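Local coordinates for AGR_C_1268p (Agrobacterium tumefaciens str. C58, PDB 2GHS), which is a regucalcin-like protein of the SMP-30 family that probably hydrolyses sugar lactones with the help of a bound divalent metal ion, at residues I223-G234 against N245-Y256. Numbering follows the deposited sequence. Where two conformers were deposited one is given.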
loop_
_atom_site.group_PDB
_atom_site.type_symbol
_atom_site.label_atom_id
_atom_site.label_comp_id
_atom_site.label_asym_id
_atom_site.label_seq_id
_atom_site.Cartn_x
_atom_site.Cartn_y
_atom_site.Cartn_z
ATOM N N ILE A 223 -9.828 -15.244 -2.430
ATOM C CA ILE A 223 -9.865 -15.041 -3.900
ATOM C C ILE A 223 -8.664 -15.739 -4.580
ATOM O O ILE A 223 -7.510 -15.343 -4.354
ATOM C CB ILE A 223 -9.873 -13.518 -4.257
ATOM C CG1 ILE A 223 -11.075 -12.822 -3.579
ATOM C CG2 ILE A 223 -9.864 -13.338 -5.794
ATOM C CD1 ILE A 223 -11.002 -11.290 -3.523
ATOM N N ASP A 224 -8.956 -16.788 -5.371
ATOM C CA ASP A 224 -7.930 -17.510 -6.105
ATOM C C ASP A 224 -7.848 -16.864 -7.494
ATOM O O ASP A 224 -8.754 -17.025 -8.340
ATOM C CB ASP A 224 -8.293 -18.996 -6.232
ATOM C CG ASP A 224 -7.155 -19.833 -6.813
ATOM O OD1 ASP A 224 -6.278 -19.284 -7.502
ATOM O OD2 ASP A 224 -7.161 -21.053 -6.584
ATOM N N SER A 225 -6.771 -16.125 -7.712
ATOM C CA SER A 225 -6.540 -15.492 -9.014
ATOM C C SER A 225 -5.246 -16.039 -9.612
ATOM O O SER A 225 -4.564 -15.364 -10.365
ATOM C CB SER A 225 -6.515 -13.951 -8.907
ATOM O OG SER A 225 -5.371 -13.454 -8.221
ATOM N N THR A 226 -4.921 -17.292 -9.281
ATOM C CA THR A 226 -3.667 -17.914 -9.716
ATOM C C THR A 226 -3.669 -18.158 -11.213
ATOM O O THR A 226 -4.627 -18.673 -11.772
ATOM C CB THR A 226 -3.426 -19.250 -9.015
ATOM O OG1 THR A 226 -3.347 -19.057 -7.595
ATOM C CG2 THR A 226 -2.128 -19.926 -9.535
ATOM N N GLY A 227 -2.574 -17.780 -11.863
ATOM C CA GLY A 227 -2.453 -17.938 -13.299
ATOM C C GLY A 227 -3.130 -16.860 -14.136
ATOM O O GLY A 227 -2.929 -16.815 -15.359
ATOM N N ILE A 228 -3.944 -16.019 -13.496
ATOM C CA ILE A 228 -4.606 -14.921 -14.208
ATOM C C ILE A 228 -3.610 -13.790 -14.329
ATOM O O ILE A 228 -2.794 -13.556 -13.416
ATOM C CB ILE A 228 -5.907 -14.479 -13.524
ATOM C CG1 ILE A 228 -6.818 -15.692 -13.315
ATOM C CG2 ILE A 228 -6.618 -13.378 -14.340
ATOM C CD1 ILE A 228 -6.900 -16.639 -14.523
ATOM N N LYS A 229 -3.635 -13.126 -15.486
ATOM C CA LYS A 229 -2.559 -12.248 -15.840
ATOM C C LYS A 229 -2.406 -11.123 -14.826
ATOM O O LYS A 229 -3.389 -10.586 -14.308
ATOM C CB LYS A 229 -2.774 -11.666 -17.233
ATOM C CG LYS A 229 -1.681 -10.720 -17.699
ATOM C CD LYS A 229 -1.879 -10.279 -19.167
ATOM C CE LYS A 229 -0.726 -9.346 -19.645
ATOM N NZ LYS A 229 -0.331 -8.286 -18.647
ATOM N N GLY A 230 -1.157 -10.785 -14.568
ATOM C CA GLY A 230 -0.835 -9.728 -13.633
ATOM C C GLY A 230 -0.727 -10.203 -12.184
ATOM O O GLY A 230 -1.134 -11.314 -11.846
ATOM N N GLY A 231 -0.159 -9.350 -11.351
ATOM C CA GLY A 231 0.105 -9.616 -9.938
ATOM C C GLY A 231 -0.760 -8.787 -9.023
ATOM O O GLY A 231 -0.909 -7.598 -9.261
HETATM N N MSE A 232 -1.331 -9.412 -8.000
HETATM C CA MSE A 232 -2.131 -8.672 -7.018
HETATM C C MSE A 232 -1.170 -7.886 -6.143
HETATM O O MSE A 232 -0.352 -8.465 -5.413
HETATM C CB MSE A 232 -3.001 -9.592 -6.184
HETATM C CG MSE A 232 -3.993 -10.350 -7.013
HETATM SE SE MSE A 232 -5.164 -11.431 -5.856
HETATM C CE MSE A 232 -6.625 -10.169 -5.656
ATOM N N ASP A 233 -1.261 -6.554 -6.236
ATOM C CA ASP A 233 -0.356 -5.684 -5.495
ATOM C C ASP A 233 -1.119 -5.062 -4.303
ATOM O O ASP A 233 -1.799 -5.789 -3.590
ATOM C CB ASP A 233 0.257 -4.630 -6.454
ATOM C CG ASP A 233 1.608 -5.036 -6.983
ATOM O OD1 ASP A 233 1.849 -6.258 -7.200
ATOM O OD2 ASP A 233 2.431 -4.128 -7.187
ATOM N N GLY A 234 -1.019 -3.739 -4.070
ATOM C CA GLY A 234 -1.654 -3.132 -2.907
ATOM C C GLY A 234 -3.155 -3.098 -3.023
ATOM O O GLY A 234 -3.713 -3.122 -4.139
ATOM N N ASN A 245 -8.044 -3.661 -5.490
ATOM C CA ASN A 245 -6.675 -4.196 -5.632
ATOM C C ASN A 245 -6.002 -3.709 -6.910
ATOM O O ASN A 245 -6.550 -3.917 -8.019
ATOM C CB ASN A 245 -6.726 -5.737 -5.653
ATOM C CG ASN A 245 -5.388 -6.352 -5.912
ATOM O OD1 ASN A 245 -5.197 -7.060 -6.920
ATOM N ND2 ASN A 245 -4.439 -6.108 -5.007
ATOM N N ALA A 246 -4.830 -3.096 -6.770
ATOM C CA ALA A 246 -3.997 -2.711 -7.908
ATOM C C ALA A 246 -3.399 -3.979 -8.522
ATOM O O ALA A 246 -2.823 -4.799 -7.815
ATOM C CB ALA A 246 -2.895 -1.770 -7.469
ATOM N N ARG A 247 -3.532 -4.140 -9.832
ATOM C CA ARG A 247 -3.076 -5.340 -10.518
ATOM C C ARG A 247 -1.863 -4.966 -11.361
ATOM O O ARG A 247 -1.985 -4.306 -12.395
ATOM C CB ARG A 247 -4.191 -5.929 -11.401
ATOM C CG ARG A 247 -3.868 -7.260 -12.076
ATOM C CD ARG A 247 -4.414 -8.370 -11.285
ATOM N NE ARG A 247 -4.112 -9.733 -11.697
ATOM C CZ ARG A 247 -4.535 -10.774 -10.993
ATOM N NH1 ARG A 247 -5.360 -10.558 -9.975
ATOM N NH2 ARG A 247 -4.221 -12.005 -11.338
ATOM N N TRP A 248 -0.677 -5.355 -10.892
ATOM C CA TRP A 248 0.544 -5.030 -11.601
ATOM C C TRP A 248 0.600 -5.715 -12.958
ATOM O O TRP A 248 0.419 -6.926 -13.050
ATOM C CB TRP A 248 1.736 -5.465 -10.776
ATOM C CG TRP A 248 3.087 -5.324 -11.411
ATOM C CD1 TRP A 248 3.616 -6.093 -12.408
ATOM C CD2 TRP A 248 4.113 -4.396 -11.032
ATOM N NE1 TRP A 248 4.916 -5.673 -12.694
ATOM C CE2 TRP A 248 5.236 -4.640 -11.860
ATOM C CE3 TRP A 248 4.198 -3.398 -10.073
ATOM C CZ2 TRP A 248 6.431 -3.919 -11.736
ATOM C CZ3 TRP A 248 5.404 -2.678 -9.944
ATOM C CH2 TRP A 248 6.491 -2.930 -10.783
ATOM N N GLY A 249 0.836 -4.903 -13.982
ATOM C CA GLY A 249 0.980 -5.345 -15.335
ATOM C C GLY A 249 -0.255 -5.191 -16.166
ATOM O O GLY A 249 -0.198 -5.372 -17.385
ATOM N N GLU A 250 -1.384 -4.873 -15.534
ATOM C CA GLU A 250 -2.658 -4.816 -16.202
ATOM C C GLU A 250 -3.263 -3.405 -16.235
ATOM O O GLU A 250 -4.359 -3.233 -16.799
ATOM C CB GLU A 250 -3.641 -5.773 -15.493
ATOM C CG GLU A 250 -3.287 -7.214 -15.791
ATOM C CD GLU A 250 -3.676 -7.586 -17.209
ATOM O OE1 GLU A 250 -4.874 -7.810 -17.458
ATOM O OE2 GLU A 250 -2.803 -7.628 -18.076
ATOM N N GLY A 251 -2.576 -2.411 -15.655
ATOM C CA GLY A 251 -3.069 -1.014 -15.650
ATOM C C GLY A 251 -4.508 -0.956 -15.156
ATOM O O GLY A 251 -5.438 -0.496 -15.865
ATOM N N ALA A 252 -4.697 -1.473 -13.953
ATOM C CA ALA A 252 -6.050 -1.695 -13.406
ATOM C C ALA A 252 -6.096 -1.708 -11.915
ATOM O O ALA A 252 -5.130 -2.155 -11.256
ATOM C CB ALA A 252 -6.562 -3.001 -13.900
ATOM N N VAL A 253 -7.242 -1.269 -11.394
ATOM C CA VAL A 253 -7.659 -1.568 -10.047
ATOM C C VAL A 253 -8.897 -2.466 -10.176
ATOM O O VAL A 253 -9.865 -2.115 -10.874
ATOM C CB VAL A 253 -7.972 -0.274 -9.231
ATOM C CG1 VAL A 253 -8.482 -0.614 -7.808
ATOM C CG2 VAL A 253 -6.709 0.575 -9.111
ATOM N N ASP A 254 -8.797 -3.646 -9.577
ATOM C CA ASP A 254 -9.872 -4.626 -9.578
ATOM C C ASP A 254 -10.670 -4.495 -8.289
ATOM O O ASP A 254 -10.099 -4.408 -7.184
ATOM C CB ASP A 254 -9.275 -6.023 -9.683
ATOM C CG ASP A 254 -8.765 -6.310 -11.073
ATOM O OD1 ASP A 254 -9.470 -5.889 -12.054
ATOM O OD2 ASP A 254 -7.685 -6.930 -11.212
ATOM N N ARG A 255 -11.980 -4.565 -8.425
ATOM C CA ARG A 255 -12.888 -4.514 -7.293
ATOM C C ARG A 255 -13.630 -5.857 -7.132
ATOM O O ARG A 255 -14.180 -6.425 -8.080
ATOM C CB ARG A 255 -13.870 -3.384 -7.494
ATOM C CG ARG A 255 -14.932 -3.220 -6.445
ATOM C CD ARG A 255 -15.929 -2.134 -6.896
ATOM N NE ARG A 255 -17.012 -1.849 -5.940
ATOM C CZ ARG A 255 -17.949 -0.954 -6.196
ATOM N NH1 ARG A 255 -17.940 -0.279 -7.337
ATOM N NH2 ARG A 255 -18.894 -0.725 -5.320
ATOM N N TYR A 256 -13.576 -6.319 -5.896
ATOM C CA TYR A 256 -14.218 -7.568 -5.441
ATOM C C TYR A 256 -15.254 -7.345 -4.373
ATOM O O TYR A 256 -15.002 -6.617 -3.397
ATOM C CB TYR A 256 -13.148 -8.468 -4.881
ATOM C CG TYR A 256 -12.023 -8.795 -5.876
ATOM C CD1 TYR A 256 -10.879 -7.992 -5.975
ATOM C CD2 TYR A 256 -12.110 -9.902 -6.703
ATOM C CE1 TYR A 256 -9.861 -8.299 -6.888
ATOM C CE2 TYR A 256 -11.086 -10.209 -7.605
ATOM C CZ TYR A 256 -9.970 -9.411 -7.698
ATOM O OH TYR A 256 -8.945 -9.730 -8.597
HETATM O O HOH W 1 -5.882 -9.814 -15.256
#
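Arg247 reaches from its strand into the loop 225-230 and grips it by carbonyl oxygens, tying a connecting loop to a sheet. Its NE donates to Lys229 O at 2.8 Å, while NH2 meets Ile228 O at 3.0 Å, in the guanidinium plane but above the plane of the carbonyl. The chain bends at chi2 (97°), turning an edge of the guanidinium to the loop carbonyls; NH1 lies against Met232 CG. A water donates to both Lys229 O and Glu250 OE1, and the extended Lys229 chain crosses Glu250 obliquely and turns only at its last torsion, closing a salt bridge from NZ to OE2 at 2.6 Å, on the anti side and 20° out of the carboxylate plane. Ile223 CD1 sits over one face of the Tyr256 ring, 3.9 Å from its centroid, a CH-pi contact between two blades, and the selenomethionine Met232 brings CE to Tyr256 CE1 at 3.9 Å.

Arg247, Met232 and Trp248 stand on the antiparallel hairpin of strands 231-237 and 243-248, the first two strands of a blade in the six-bladed beta-propeller of the SMP-30 family. Gly231 and Trp248 form a hydrogen-bonded pair, and Asp233 N continues the pairing to Ala246 O at 2.8 Å. The Asp233 carboxylate crosses the Trp248 side chain at a slant, OD2 3.5 Å from CE3, their planes 36° apart. Asp233 is the predicted proton donor/acceptor and metal ligand, and Glu52 and Asn182 of the predicted metal site stand close by. Further out, the Asn201 side chain bonds Gly230 O and Met232 N; Arg265 forms a salt bridge with Glu250 OE1.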